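Local coordinates for hemerythrin HHE cation binding domain protein (Mycobacterium kansasii, PDB 6TYJ), which binds zinc or iron ions in a hemerythrin-like helical bundle, although its biological role is not established, at residues A[47-52]-A[153-158]; A[85-90]-A[105-110]. All coordinates share one frame; numbering follows the deposited sequence. Where two conformers were deposited one is given.

Interaction 1 (A[47-52]-A[153-158]); sequences LLIELD and SALYKL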
ATOM      1  N   LEU A  47       3.688  -4.668  -7.655  1.00 18.33           N
ATOM      2  CA  LEU A  47       3.013  -4.534  -6.362  1.00 17.96           C
ATOM      3  C   LEU A  47       3.879  -3.788  -5.358  1.00 17.76           C
ATOM      4  O   LEU A  47       3.378  -2.922  -4.625  1.00 19.88           O
ATOM      5  CB  LEU A  47       2.641  -5.920  -5.819  1.00 18.73           C
ATOM      6  CG  LEU A  47       2.044  -5.923  -4.397  1.00 19.13           C
ATOM      7  CD1 LEU A  47       0.761  -5.072  -4.326  1.00 21.99           C
ATOM      8  CD2 LEU A  47       1.727  -7.374  -3.973  1.00 20.91           C
ATOM      9  N   LEU A  48       5.182  -4.088  -5.323  1.00 15.64           N
ATOM     10  CA  LEU A  48       6.059  -3.401  -4.378  1.00 16.43           C
ATOM     11  C   LEU A  48       6.067  -1.904  -4.663  1.00 17.55           C
ATOM     12  O   LEU A  48       6.110  -1.095  -3.725  1.00 18.27           O
ATOM     13  CB  LEU A  48       7.482  -3.965  -4.448  1.00 17.74           C
ATOM     14  CG  LEU A  48       7.722  -5.402  -3.943  1.00 22.47           C
ATOM     15  CD1 LEU A  48       9.159  -5.841  -4.182  1.00 27.26           C
ATOM     16  CD2 LEU A  48       7.305  -5.549  -2.461  1.00 27.63           C
ATOM     17  N   ILE A  49       6.097  -1.515  -5.944  1.00 15.95           N
ATOM     18  CA  ILE A  49       6.064  -0.087  -6.293  0.51 16.17           C
ATOM     19  C   ILE A  49       4.787   0.557  -5.769  1.00 18.73           C
ATOM     20  O   ILE A  49       4.817   1.608  -5.098  1.00 18.99           O
ATOM     21  CB  ILE A  49       6.204   0.083  -7.817  0.51 18.49           C
ATOM     22  CG1 ILE A  49       7.610  -0.336  -8.275  0.51 19.83           C
ATOM     23  CG2 ILE A  49       5.833   1.509  -8.254  0.51 18.44           C
ATOM     24  CD1 ILE A  49       7.753  -0.467  -9.762  0.51 19.40           C
ATOM     25  N   GLU A  50       3.632  -0.050  -6.072  1.00 16.91           N
ATOM     26  CA  GLU A  50       2.363   0.533  -5.659  1.00 17.84           C
ATOM     27  C   GLU A  50       2.241   0.544  -4.145  1.00 19.37           C
ATOM     28  O   GLU A  50       1.705   1.496  -3.574  1.00 19.30           O
ATOM     29  CB  GLU A  50       1.183  -0.227  -6.307  1.00 18.38           C
ATOM     30  CG  GLU A  50       1.184  -0.118  -7.840  1.00 18.50           C
ATOM     31  CD  GLU A  50       1.313   1.307  -8.341  1.00 19.98           C
ATOM     32  OE1 GLU A  50       0.515   2.169  -7.921  1.00 20.71           O
ATOM     33  OE2 GLU A  50       2.200   1.550  -9.190  1.00 21.61           O
ATOM     34  N   LEU A  51       2.745  -0.495  -3.474  1.00 16.92           N
ATOM     35  CA  LEU A  51       2.679  -0.537  -2.016  0.57 17.83           C
ATOM     36  C   LEU A  51       3.521   0.573  -1.402  1.00 19.53           C
ATOM     37  O   LEU A  51       3.066   1.268  -0.489  1.00 21.16           O
ATOM     38  CB  LEU A  51       3.132  -1.908  -1.501  0.57 22.19           C
ATOM     39  CG  LEU A  51       3.217  -2.117   0.014  0.57 21.10           C
ATOM     40  CD1 LEU A  51       1.945  -1.644   0.704  0.57 23.95           C
ATOM     41  CD2 LEU A  51       3.503  -3.585   0.363  0.57 24.68           C
ATOM     42  N   ASP A  52       4.760   0.727  -1.880  1.00 18.51           N
ATOM     43  CA  ASP A  52       5.639   1.818  -1.441  1.00 19.96           C
ATOM     44  C   ASP A  52       4.919   3.153  -1.491  1.00 24.76           C
ATOM     45  O   ASP A  52       4.868   3.888  -0.491  1.00 25.64           O
ATOM     46  CB  ASP A  52       6.885   1.841  -2.338  1.00 20.69           C
ATOM     47  CG  ASP A  52       7.866   2.941  -1.987  1.00 29.54           C
ATOM     48  OD1 ASP A  52       7.883   3.395  -0.837  1.00 34.17           O
ATOM     49  OD2 ASP A  52       8.626   3.347  -2.879  1.00 33.91           O
ATOM     50  N   SER A 153       9.964   8.241  -8.068  1.00 22.16           N
ATOM     51  CA  SER A 153      11.129   7.943  -7.241  0.51 20.89           C
ATOM     52  C   SER A 153      11.212   6.462  -6.889  1.00 21.80           C
ATOM     53  O   SER A 153      12.323   5.922  -6.808  1.00 27.15           O
ATOM     54  CB  SER A 153      11.141   8.830  -5.986  0.51 24.95           C
ATOM     55  OG  SER A 153       9.957   8.700  -5.229  0.51 25.07           O
ATOM     56  N   ALA A 154      10.073   5.783  -6.718  1.00 22.07           N
ATOM     57  CA  ALA A 154      10.091   4.346  -6.470  1.00 26.12           C
ATOM     58  C   ALA A 154      10.712   3.615  -7.652  1.00 25.14           C
ATOM     59  O   ALA A 154      11.571   2.739  -7.481  1.00 29.66           O
ATOM     60  CB  ALA A 154       8.661   3.886  -6.186  1.00 27.83           C
ATOM     61  N   LEU A 155      10.317   3.996  -8.872  1.00 26.50           N
ATOM     62  CA  LEU A 155      10.881   3.376 -10.074  1.00 31.77           C
ATOM     63  C   LEU A 155      12.372   3.645 -10.176  1.00 32.53           C
ATOM     64  O   LEU A 155      13.154   2.747 -10.511  1.00 34.34           O
ATOM     65  CB  LEU A 155      10.187   3.916 -11.319  1.00 30.36           C
ATOM     66  CG  LEU A 155       8.760   3.431 -11.500  1.00 27.56           C
ATOM     67  CD1 LEU A 155       8.125   4.223 -12.615  1.00 35.37           C
ATOM     68  CD2 LEU A 155       8.827   1.964 -11.832  1.00 41.53           C
ATOM     69  N   TYR A 156      12.775   4.894  -9.930  1.00 30.60           N
ATOM     70  CA  TYR A 156      14.198   5.233  -9.921  1.00 34.23           C
ATOM     71  C   TYR A 156      14.964   4.311  -8.981  1.00 30.65           C
ATOM     72  O   TYR A 156      16.025   3.786  -9.335  1.00 39.31           O
ATOM     73  CB  TYR A 156      14.381   6.693  -9.526  1.00 31.63           C
ATOM     74  CG  TYR A 156      15.814   7.184  -9.471  1.00 30.55           C
ATOM     75  CD1 TYR A 156      16.455   7.655 -10.606  1.00 42.14           C
ATOM     76  CD2 TYR A 156      16.501   7.199  -8.275  1.00 30.38           C
ATOM     77  CE1 TYR A 156      17.765   8.138 -10.542  1.00 48.23           C
ATOM     78  CE2 TYR A 156      17.807   7.658  -8.198  1.00 37.78           C
ATOM     79  CZ  TYR A 156      18.430   8.131  -9.332  1.00 48.22           C
ATOM     80  OH  TYR A 156      19.724   8.591  -9.246  1.00 60.66           O
ATOM     81  N   LYS A 157      14.430   4.087  -7.782  1.00 30.02           N
ATOM     82  CA  LYS A 157      15.076   3.169  -6.847  1.00 29.42           C
ATOM     83  C   LYS A 157      15.149   1.757  -7.413  1.00 33.97           C
ATOM     84  O   LYS A 157      16.208   1.117  -7.385  1.00 34.98           O
ATOM     85  CB  LYS A 157      14.325   3.154  -5.519  1.00 29.26           C
ATOM     86  CG  LYS A 157      14.356   4.462  -4.778  1.00 40.01           C
ATOM     87  CD  LYS A 157      13.486   4.376  -3.549  1.00 48.09           C
ATOM     88  CE  LYS A 157      13.447   5.695  -2.822  1.00 53.26           C
ATOM     89  NZ  LYS A 157      12.395   5.683  -1.775  1.00 63.48           N
ATOM     90  N   LEU A 158      14.021   1.242  -7.908  1.00 30.42           N
ATOM     91  CA  LEU A 158      14.011  -0.130  -8.406  1.00 31.42           C
ATOM     92  C   LEU A 158      14.947  -0.282  -9.591  1.00 38.37           C
ATOM     93  O   LEU A 158      15.690  -1.268  -9.684  1.00 40.93           O
ATOM     94  CB  LEU A 158      12.588  -0.528  -8.792  1.00 30.76           C
ATOM     95  CG  LEU A 158      12.470  -1.910  -9.450  1.00 34.95           C
ATOM     96  CD1 LEU A 158      12.909  -2.989  -8.483  1.00 39.59           C
ATOM     97  CD2 LEU A 158      11.051  -2.145  -9.917  1.00 34.72           C
TER
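I49 reaches from helix 38-65 to L155 and L158 of helix 133-161, and its CD1 methyl makes the tight part of the contact. With CG1 anti to the carbonyl carbon (chi1 -68°) and CD1 extended beyond it, that methyl lies 3.4 Å from L155 CD2; this unusual closeness is doubtful, because I49 was modelled in two conformers. L158 CD2 meets the same I49 CD1 at 3.7 Å, and both leucine side chains cross the isoleucine at about a right angle. The other branch is looser: I49 CG2 sits 4.2 Å from A154 CB, where the two backbones come nearest. One turn on, D52 lays OD2 3.4 Å from A154 CB, while its OD1 is taken by a salt bridge to R56. L166 of helix 163-168 touches both D52 and A154. L155 is the exposed member, the end of its side chain coming nearer to I49. The axes, 9.8 Å apart at 137°, pack helix 133-161 on helix 38-65 of the hemerythrin domain. Without a hydrogen bond between the segments, the contact rests mainly on methyl packing, with one carboxylate oxygen laid on A154; any pull of K157 on D52 is probably weak, since R56 pairs with D52 and would repel the lysine.

Interaction 2 (A[85-90]-A[105-110]); sequences DQLSVL and NSFKTV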
ATOM      1  N   ASP A  85       6.333  -6.023   8.169  1.00 26.03           N
ATOM      2  CA  ASP A  85       6.939  -7.167   8.843  1.00 28.80           C
ATOM      3  C   ASP A  85       6.635  -8.455   8.096  1.00 25.95           C
ATOM      4  O   ASP A  85       7.491  -9.346   7.998  1.00 31.47           O
ATOM      5  CB  ASP A  85       6.441  -7.275  10.286  1.00 35.01           C
ATOM      6  CG  ASP A  85       7.247  -6.428  11.249  1.00 43.86           C
ATOM      7  OD1 ASP A  85       8.120  -5.663  10.783  1.00 46.18           O
ATOM      8  OD2 ASP A  85       7.006  -6.536  12.473  1.00 46.00           O
ATOM      9  N   GLN A  86       5.410  -8.587   7.587  1.00 24.61           N
ATOM     10  CA  GLN A  86       5.076  -9.809   6.861  1.00 23.43           C
ATOM     11  C   GLN A  86       5.790  -9.852   5.521  1.00 24.79           C
ATOM     12  O   GLN A  86       6.159 -10.925   5.046  1.00 25.74           O
ATOM     13  CB  GLN A  86       3.566  -9.913   6.661  1.00 25.65           C
ATOM     14  CG  GLN A  86       3.082 -11.268   6.173  1.00 26.90           C
ATOM     15  CD  GLN A  86       3.250 -12.382   7.206  1.00 35.97           C
ATOM     16  OE1 GLN A  86       2.896 -12.224   8.383  1.00 32.47           O
ATOM     17  NE2 GLN A  86       3.793 -13.509   6.770  1.00 34.00           N
ATOM     18  N   LEU A  87       5.961  -8.694   4.879  1.00 22.64           N
ATOM     19  CA  LEU A  87       6.707  -8.658   3.631  1.00 24.82           C
ATOM     20  C   LEU A  87       8.133  -9.140   3.849  1.00 26.59           C
ATOM     21  O   LEU A  87       8.688  -9.861   3.008  1.00 27.08           O
ATOM     22  CB  LEU A  87       6.692  -7.237   3.047  1.00 22.54           C
ATOM     23  CG  LEU A  87       7.533  -7.071   1.773  1.00 24.69           C
ATOM     24  CD1 LEU A  87       7.076  -7.984   0.648  1.00 23.15           C
ATOM     25  CD2 LEU A  87       7.521  -5.596   1.328  1.00 26.79           C
ATOM     26  N   SER A  88       8.741  -8.767   4.985  1.00 26.76           N
ATOM     27  CA  SER A  88      10.089  -9.252   5.289  1.00 28.73           C
ATOM     28  C   SER A  88      10.129 -10.775   5.391  1.00 33.28           C
ATOM     29  O   SER A  88      11.081 -11.414   4.924  1.00 32.70           O
ATOM     30  CB  SER A  88      10.597  -8.616   6.584  1.00 35.37           C
ATOM     31  OG  SER A  88      10.733  -7.221   6.400  1.00 42.97           O
ATOM     32  N   VAL A  89       9.117 -11.373   6.015  1.00 31.31           N
ATOM     33  CA  VAL A  89       9.070 -12.831   6.085  1.00 30.36           C
ATOM     34  C   VAL A  89       8.906 -13.427   4.694  1.00 32.45           C
ATOM     35  O   VAL A  89       9.547 -14.435   4.359  1.00 34.23           O
ATOM     36  CB  VAL A  89       7.948 -13.290   7.031  1.00 35.08           C
ATOM     37  CG1 VAL A  89       7.889 -14.819   7.079  1.00 43.93           C
ATOM     38  CG2 VAL A  89       8.176 -12.724   8.424  1.00 39.97           C
ATOM     39  N   LEU A  90       8.040 -12.825   3.873  1.00 31.61           N
ATOM     40  CA  LEU A  90       7.788 -13.343   2.527  1.00 26.32           C
ATOM     41  C   LEU A  90       9.072 -13.383   1.714  1.00 31.49           C
ATOM     42  O   LEU A  90       9.371 -14.380   1.046  1.00 32.72           O
ATOM     43  CB  LEU A  90       6.740 -12.475   1.815  1.00 24.63           C
ATOM     44  CG  LEU A  90       6.513 -12.773   0.326  1.00 22.50           C
ATOM     45  CD1 LEU A  90       6.046 -14.233   0.147  1.00 24.02           C
ATOM     46  CD2 LEU A  90       5.489 -11.819  -0.216  1.00 23.09           C
ATOM     47  N   ASN A 105       0.360 -16.398   0.504  1.00 27.25           N
ATOM     48  CA  ASN A 105      -1.012 -16.285   1.000  1.00 26.70           C
ATOM     49  C   ASN A 105      -1.061 -15.575   2.346  1.00 33.53           C
ATOM     50  O   ASN A 105      -1.970 -14.778   2.593  1.00 30.36           O
ATOM     51  CB  ASN A 105      -1.656 -17.668   1.089  1.00 33.69           C
ATOM     52  CG  ASN A 105      -2.028 -18.209  -0.268  1.00 34.41           C
ATOM     53  OD1 ASN A 105      -2.369 -17.445  -1.174  1.00 36.41           O
ATOM     54  ND2 ASN A 105      -1.982 -19.533  -0.422  1.00 32.55           N
ATOM     55  N   SER A 106      -0.099 -15.858   3.229  1.00 26.74           N
ATOM     56  CA  SER A 106      -0.046 -15.171   4.514  1.00 29.54           C
ATOM     57  C   SER A 106       0.156 -13.673   4.317  1.00 24.81           C
ATOM     58  O   SER A 106      -0.459 -12.861   5.015  1.00 32.10           O
ATOM     59  CB  SER A 106       1.065 -15.762   5.385  1.00 38.12           C
ATOM     60  OG  SER A 106       0.743 -17.090   5.788  1.00 38.57           O
ATOM     61  N   PHE A 107       1.008 -13.293   3.375  1.00 30.20           N
ATOM     62  CA  PHE A 107       1.204 -11.875   3.099  1.00 30.21           C
ATOM     63  C   PHE A 107      -0.048 -11.247   2.496  1.00 26.34           C
ATOM     64  O   PHE A 107      -0.481 -10.160   2.925  1.00 24.11           O
ATOM     65  CB  PHE A 107       2.396 -11.681   2.165  1.00 26.85           C
ATOM     66  CG  PHE A 107       2.599 -10.252   1.760  1.00 22.05           C
ATOM     67  CD1 PHE A 107       3.075  -9.322   2.673  1.00 26.03           C
ATOM     68  CD2 PHE A 107       2.291  -9.836   0.471  1.00 25.54           C
ATOM     69  CE1 PHE A 107       3.264  -8.015   2.309  1.00 25.94           C
ATOM     70  CE2 PHE A 107       2.460  -8.516   0.097  1.00 27.20           C
ATOM     71  CZ  PHE A 107       2.946  -7.599   1.014  1.00 28.61           C
ATOM     72  N   LYS A 108      -0.618 -11.896   1.478  1.00 29.92           N
ATOM     73  CA  LYS A 108      -1.836 -11.403   0.838  1.00 27.15           C
ATOM     74  C   LYS A 108      -2.933 -11.143   1.869  1.00 30.10           C
ATOM     75  O   LYS A 108      -3.618 -10.111   1.816  1.00 32.66           O
ATOM     76  CB  LYS A 108      -2.293 -12.393  -0.233  1.00 31.72           C
ATOM     77  CG  LYS A 108      -3.417 -11.873  -1.094  1.00 33.59           C
ATOM     78  CD  LYS A 108      -3.694 -12.774  -2.287  1.00 40.02           C
ATOM     79  CE  LYS A 108      -4.428 -14.026  -1.865  1.00 51.51           C
ATOM     80  NZ  LYS A 108      -5.021 -14.777  -3.017  1.00 55.30           N
ATOM     81  N   THR A 109      -3.060 -12.028   2.860  1.00 28.61           N
ATOM     82  CA  THR A 109      -4.095 -11.873   3.877  1.00 27.04           C
ATOM     83  C   THR A 109      -3.876 -10.609   4.699  1.00 28.27           C
ATOM     84  O   THR A 109      -4.828  -9.870   4.987  1.00 32.55           O
ATOM     85  CB  THR A 109      -4.125 -13.111   4.776  1.00 29.57           C
ATOM     86  OG1 THR A 109      -4.542 -14.236   3.989  1.00 33.18           O
ATOM     87  CG2 THR A 109      -5.095 -12.925   5.946  1.00 36.45           C
ATOM     88  N   VAL A 110      -2.633 -10.363   5.106  1.00 26.84           N
ATOM     89  CA  VAL A 110      -2.319  -9.183   5.903  1.00 26.00           C
ATOM     90  C   VAL A 110      -2.533  -7.920   5.079  1.00 31.71           C
ATOM     91  O   VAL A 110      -3.061  -6.920   5.576  1.00 31.60           O
ATOM     92  CB  VAL A 110      -0.872  -9.285   6.421  1.00 32.61           C
ATOM     93  CG1 VAL A 110      -0.478  -8.041   7.166  1.00 31.51           C
ATOM     94  CG2 VAL A 110      -0.708 -10.514   7.315  1.00 35.01           C
TER
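Q86 opens the contact by sliding past F107 in the opposite direction, its CG 3.7 Å from F107 CA. CG stands anti to the backbone N (chi1 -168°), and a bend at chi2 (68°) swings CD aside; the amide plane ends 45° from the F107 ring. There the two ends of the amide part: NE2 lies 3.8 Å from S106 CB, whereas OE1 approaches V110 CG2, which also meets Q86 CG at 4.0 Å. These are packing contacts, and no hydrogen bond crosses between the segments; S106 OG is bonded within its own helix, to D102 O. L87 follows, lying alongside F107 and pointing the same way. Its CB is 3.6 Å from F107 CE1, and its CD1 lies over one face of the ring, near CE1 and CZ. L90, one turn beyond Q86, returns to the ring at about a right angle, its CD2 3.8 Å from F107 CD2 and obliquely placed against it. Q86, L87 and L90 thus all meet F107 from helix 70-91. The axes run nearly antiparallel, 165° apart and 9.3 Å at closest approach, which joins helices 70-91 and 100-121 as an antiparallel pair within the hemerythrin domain. Helix 38-65 packs against this pair, its F44 touching both L87 and L90, while V83 of helix 70-91 touches both F107 and V110.

The centres of the two interactions lie about 18 Å apart, yet they meet through the core of the bundle. L48 CD2 touches L87 CD2 at 3.8 Å, and L47 and L51 pack on the F107 ring, so helix 38-65 faces helix 133-161 with one side and the pair 70-91 and 100-121 with another. Both segments of interaction 2 fall between those of interaction 1 in the sequence: helix 38-65, then 70-91 and 100-121, then 133-161. Helices 38-65, 70-91 and 100-121, with 12-32 bearing H20, supply the zinc ligands, whereas 133-161 packs on the outer side of 38-65, consistent with a four-helix hemerythrin-like core with an added helix.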